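Local coordinates for aromatic-ring-hydroxylating dioxygenase beta subunit (Catenulispora acidiphila, PDB 6VW4) that is of unknown function but has an NTF2-like, SnoaL-like fold, binds the polyketide-type ligand S-DNPA and may act in polyketide biosynthesis, at the interface of chains A and B. Numbering follows the deposited sequence. Chains: chain A/B, Aromatic-ring-hydroxylating dioxygenase beta subunit.

Contact 1: the interface of chains A and B. Residues chain A 81, 101-103, 117; chain B 77, 79, 105.
B:Met79 reaches across from strand 75-86 of chain B and lays its methyl group against strand 96-108 of chain A, with CE 3.8 Å from CB of A:Leu103. Beyond CG the thioether chain is extended (chi3 -172°), which carries SD and CE past A:Thr81 to the leucine. A:Leu103 in turn sends its CD1 branch to CD1 of B:Leu105, methyl to methyl at 3.6 Å, the two side chains crossing obliquely; that same B:Leu105 methyl lies near CB of A:Ser117. Moving outward, the hydroxyl OG1 of A:Thr81 lies 3.6 Å from CB of B:Met79, whose side chain crosses that of the threonine at about a right angle.

On the other flank B:Arg77 lays its aliphatic part on A:Tyr101: CD stands over one face of the ring, 3.7 Å from the centroid and offset toward the rim, a CH-pi contact. The guanidinium does not stack; its plane is turned 57° from the ring. At the polar rim, NH1 of B:Arg77 donates a weak hydrogen bond to the phenol oxygen OH of A:Tyr101, 3.2 Å long and bent to 142° at the hydrogen. A phenylalanine in place of A:Tyr101 would probably keep the face beneath CD but leave NH1 of B:Arg77 without this weak phenol partner. The arginine bends at chi2, and its CB lies 3.9 Å from the hydroxyl OG of A:Ser117.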
# COMPACT_ATOMS: atom_id res chain seq x y z
N THR A 81 -3.85 2.72 0.61
CA THR A 81 -3.47 2.41 -0.77
C THR A 81 -4.51 2.99 -1.74
O THR A 81 -5.57 3.47 -1.33
CB THR A 81 -3.35 0.89 -1.00
OG1 THR A 81 -4.62 0.28 -0.74
CG2 THR A 81 -2.27 0.27 -0.12
N TYR A 101 -8.16 3.85 -0.19
CA TYR A 101 -8.51 2.72 0.64
C TYR A 101 -7.67 2.77 1.90
O TYR A 101 -6.48 3.14 1.87
CB TYR A 101 -8.26 1.37 -0.08
CG TYR A 101 -9.18 1.07 -1.26
CD1 TYR A 101 -10.32 1.84 -1.52
CD2 TYR A 101 -8.89 0.01 -2.12
CE1 TYR A 101 -11.15 1.54 -2.57
CE2 TYR A 101 -9.69 -0.30 -3.16
CZ TYR A 101 -10.84 0.45 -3.37
OH TYR A 101 -11.63 0.13 -4.44
N THR A 102 -8.28 2.41 3.01
CA THR A 102 -7.58 2.18 4.26
C THR A 102 -7.79 0.75 4.70
O THR A 102 -8.89 0.21 4.57
CB THR A 102 -8.06 3.11 5.39
OG1 THR A 102 -7.89 4.46 4.98
CG2 THR A 102 -7.20 2.87 6.63
N LEU A 103 -6.72 0.14 5.20
CA LEU A 103 -6.77 -1.11 5.94
C LEU A 103 -6.25 -0.90 7.37
O LEU A 103 -5.10 -0.50 7.55
CB LEU A 103 -5.93 -2.17 5.24
CG LEU A 103 -6.02 -3.56 5.90
CD1 LEU A 103 -7.42 -4.11 5.82
CD2 LEU A 103 -5.04 -4.55 5.27
N SER A 117 -11.69 -2.89 6.41
CA SER A 117 -11.35 -2.24 5.17
C SER A 117 -12.27 -1.05 5.00
O SER A 117 -13.48 -1.18 5.19
CB SER A 117 -11.49 -3.26 4.04
OG SER A 117 -11.76 -2.69 2.80
N ARG B 77 -12.07 -5.48 -2.13
CA ARG B 77 -11.11 -4.40 -2.23
C ARG B 77 -9.81 -4.99 -2.74
O ARG B 77 -9.40 -6.05 -2.28
CB ARG B 77 -10.82 -3.71 -0.90
CG ARG B 77 -11.96 -2.93 -0.30
CD ARG B 77 -12.45 -1.83 -1.20
NE ARG B 77 -13.69 -1.30 -0.67
CZ ARG B 77 -14.52 -0.53 -1.34
NH1 ARG B 77 -14.23 -0.19 -2.58
NH2 ARG B 77 -15.64 -0.10 -0.78
N MET B 79 -5.87 -4.03 -2.99
CA MET B 79 -4.83 -3.11 -2.53
C MET B 79 -3.53 -3.38 -3.26
O MET B 79 -2.91 -4.44 -3.07
CB MET B 79 -4.61 -3.28 -1.04
CG MET B 79 -5.69 -2.61 -0.28
SD MET B 79 -5.98 -3.37 1.30
CE MET B 79 -7.47 -2.40 1.72
N LEU B 105 -9.02 -8.26 -0.53
CA LEU B 105 -9.84 -8.30 0.67
C LEU B 105 -11.30 -8.51 0.29
O LEU B 105 -11.78 -7.96 -0.70
CB LEU B 105 -9.71 -7.03 1.45
CG LEU B 105 -8.30 -6.85 2.00
CD1 LEU B 105 -8.27 -5.50 2.60
CD2 LEU B 105 -7.96 -7.89 3.03

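Contact 2: the interface of chains A and B. Residues chain A 117, 119, 142, 146; chain B 74-75, 77, 107.
A:Asp142, the first residue of helix 142-147, forms a salt bridge with B:Arg77: the two side chains come from opposite directions, and the arginine grips the carboxylate side-on with NE and NH2. NH2 of the arginine donates to the carboxylate oxygen OD1 of A:Asp142 at 2.9 Å, and NE of B:Arg77 donates to OD2 at the same 2.9 Å. Both bonds are nearly straight, both use syn lone pairs, and the carboxylate and guanidinium planes lie within 15° of each other, so the paired bonds oppose twisting of either group.

The tight part is closed from several directions. NE2 of B:Gln75 lies over the centre of one guanidinium face, while the ring of A:Pro119 covers the opposite face toward its rim. B:Gln75 reaches this position by a bend at chi2 (57°), which also brings its CG to 3.5 Å from the carboxylate carbon CG of A:Asp142. From within chain A, the hydroxyl OG of A:Ser117 gives a 2.7 Å hydrogen bond to OD2 of A:Asp142, arriving on the anti side and 32° out of the carboxylate plane. OD2 therefore accepts from both chains, and the serine is a second-shell support for the aspartate; together the two donors would probably favour its charged form.

Toward B:Thr107 the packing is looser and water does the joining. Water 1 bridges OD2 of A:Asp142, the backbone O of B:Gln75 and the hydroxyl OG1 of B:Thr107, while the methyl CG2 of B:Thr107 rests against the start of the helix. Further along that helix, A:Val146 offers CG2 to CB of B:Gln75 at 3.8 Å, an apolar touch. Water 2 also lies on this side, 3.0 Å from the backbone N of A:Ser117 and 2.9 Å from OG1 of B:Thr107.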
# COMPACT_ATOMS: atom_id res chain seq x y z
N SER A 117 -11.69 -2.89 6.41
CA SER A 117 -11.35 -2.24 5.17
C SER A 117 -12.27 -1.05 5.00
O SER A 117 -13.48 -1.18 5.19
CB SER A 117 -11.49 -3.26 4.04
OG SER A 117 -11.76 -2.69 2.80
N PRO A 119 -13.09 2.55 2.59
CA PRO A 119 -12.91 3.61 1.59
C PRO A 119 -13.04 4.96 2.28
O PRO A 119 -13.86 5.14 3.19
CB PRO A 119 -14.05 3.37 0.58
CG PRO A 119 -15.01 2.48 1.24
CD PRO A 119 -14.35 1.82 2.42
N ASP A 142 -16.42 -0.87 5.30
CA ASP A 142 -16.98 -1.88 4.41
C ASP A 142 -17.88 -2.86 5.19
O ASP A 142 -18.93 -3.27 4.68
CB ASP A 142 -15.88 -2.66 3.69
CG ASP A 142 -15.37 -1.96 2.41
OD1 ASP A 142 -16.05 -1.06 1.87
OD2 ASP A 142 -14.27 -2.33 1.94
N VAL A 146 -21.84 -3.37 4.27
CA VAL A 146 -22.35 -4.65 3.78
C VAL A 146 -23.65 -5.03 4.49
O VAL A 146 -24.61 -5.47 3.85
CB VAL A 146 -21.27 -5.74 3.91
CG1 VAL A 146 -21.87 -7.12 3.95
CG2 VAL A 146 -20.30 -5.65 2.72
N VAL B 74 -21.57 -8.66 -0.81
CA VAL B 74 -20.12 -8.77 -0.63
C VAL B 74 -19.44 -7.49 -1.09
O VAL B 74 -19.87 -6.86 -2.06
CB VAL B 74 -19.59 -9.98 -1.41
CG1 VAL B 74 -18.12 -9.88 -1.62
CG2 VAL B 74 -19.92 -11.24 -0.68
N GLN B 75 -18.35 -7.11 -0.41
CA GLN B 75 -17.54 -5.96 -0.81
C GLN B 75 -16.08 -6.36 -0.90
O GLN B 75 -15.43 -6.60 0.12
CB GLN B 75 -17.70 -4.77 0.14
CG GLN B 75 -17.00 -3.49 -0.33
CD GLN B 75 -17.45 -3.03 -1.72
OE1 GLN B 75 -18.60 -2.65 -1.91
NE2 GLN B 75 -16.54 -3.08 -2.70
N ARG B 77 -12.07 -5.48 -2.13
CA ARG B 77 -11.11 -4.40 -2.23
C ARG B 77 -9.81 -4.99 -2.74
O ARG B 77 -9.40 -6.05 -2.28
CB ARG B 77 -10.82 -3.71 -0.90
CG ARG B 77 -11.96 -2.93 -0.30
CD ARG B 77 -12.45 -1.83 -1.20
NE ARG B 77 -13.69 -1.30 -0.67
CZ ARG B 77 -14.52 -0.53 -1.34
NH1 ARG B 77 -14.23 -0.19 -2.58
NH2 ARG B 77 -15.64 -0.10 -0.78
N THR B 107 -15.07 -8.56 2.23
CA THR B 107 -15.87 -8.30 3.41
C THR B 107 -17.26 -8.88 3.19
O THR B 107 -17.93 -8.56 2.18
CB THR B 107 -15.94 -6.80 3.70
OG1 THR B 107 -14.64 -6.35 4.06
CG2 THR B 107 -16.92 -6.51 4.85
O HOH W 1 -13.53 -5.37 1.91
O HOH W 2 -14.19 -4.54 6.27

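The C-alpha centres of contact 1 and contact 2 lie about 9 Å apart, and the two patches share A:Ser117 and B:Arg77. Strands 75-86 and 96-108 of chain B and strand 111-126 of chain A serve both; contact 1 adds further strands of chain A, contact 2 its C-terminal helix 142-147. One arginine thus joins the apolar sheet packing of contact 1 to the charged, partly hydrated contact 2, making them a continuous strip. The deposited assembly holds three copies of the protein; the A-B interface is not an exact two-fold, and the structure alone does not show whether this pairing is biological.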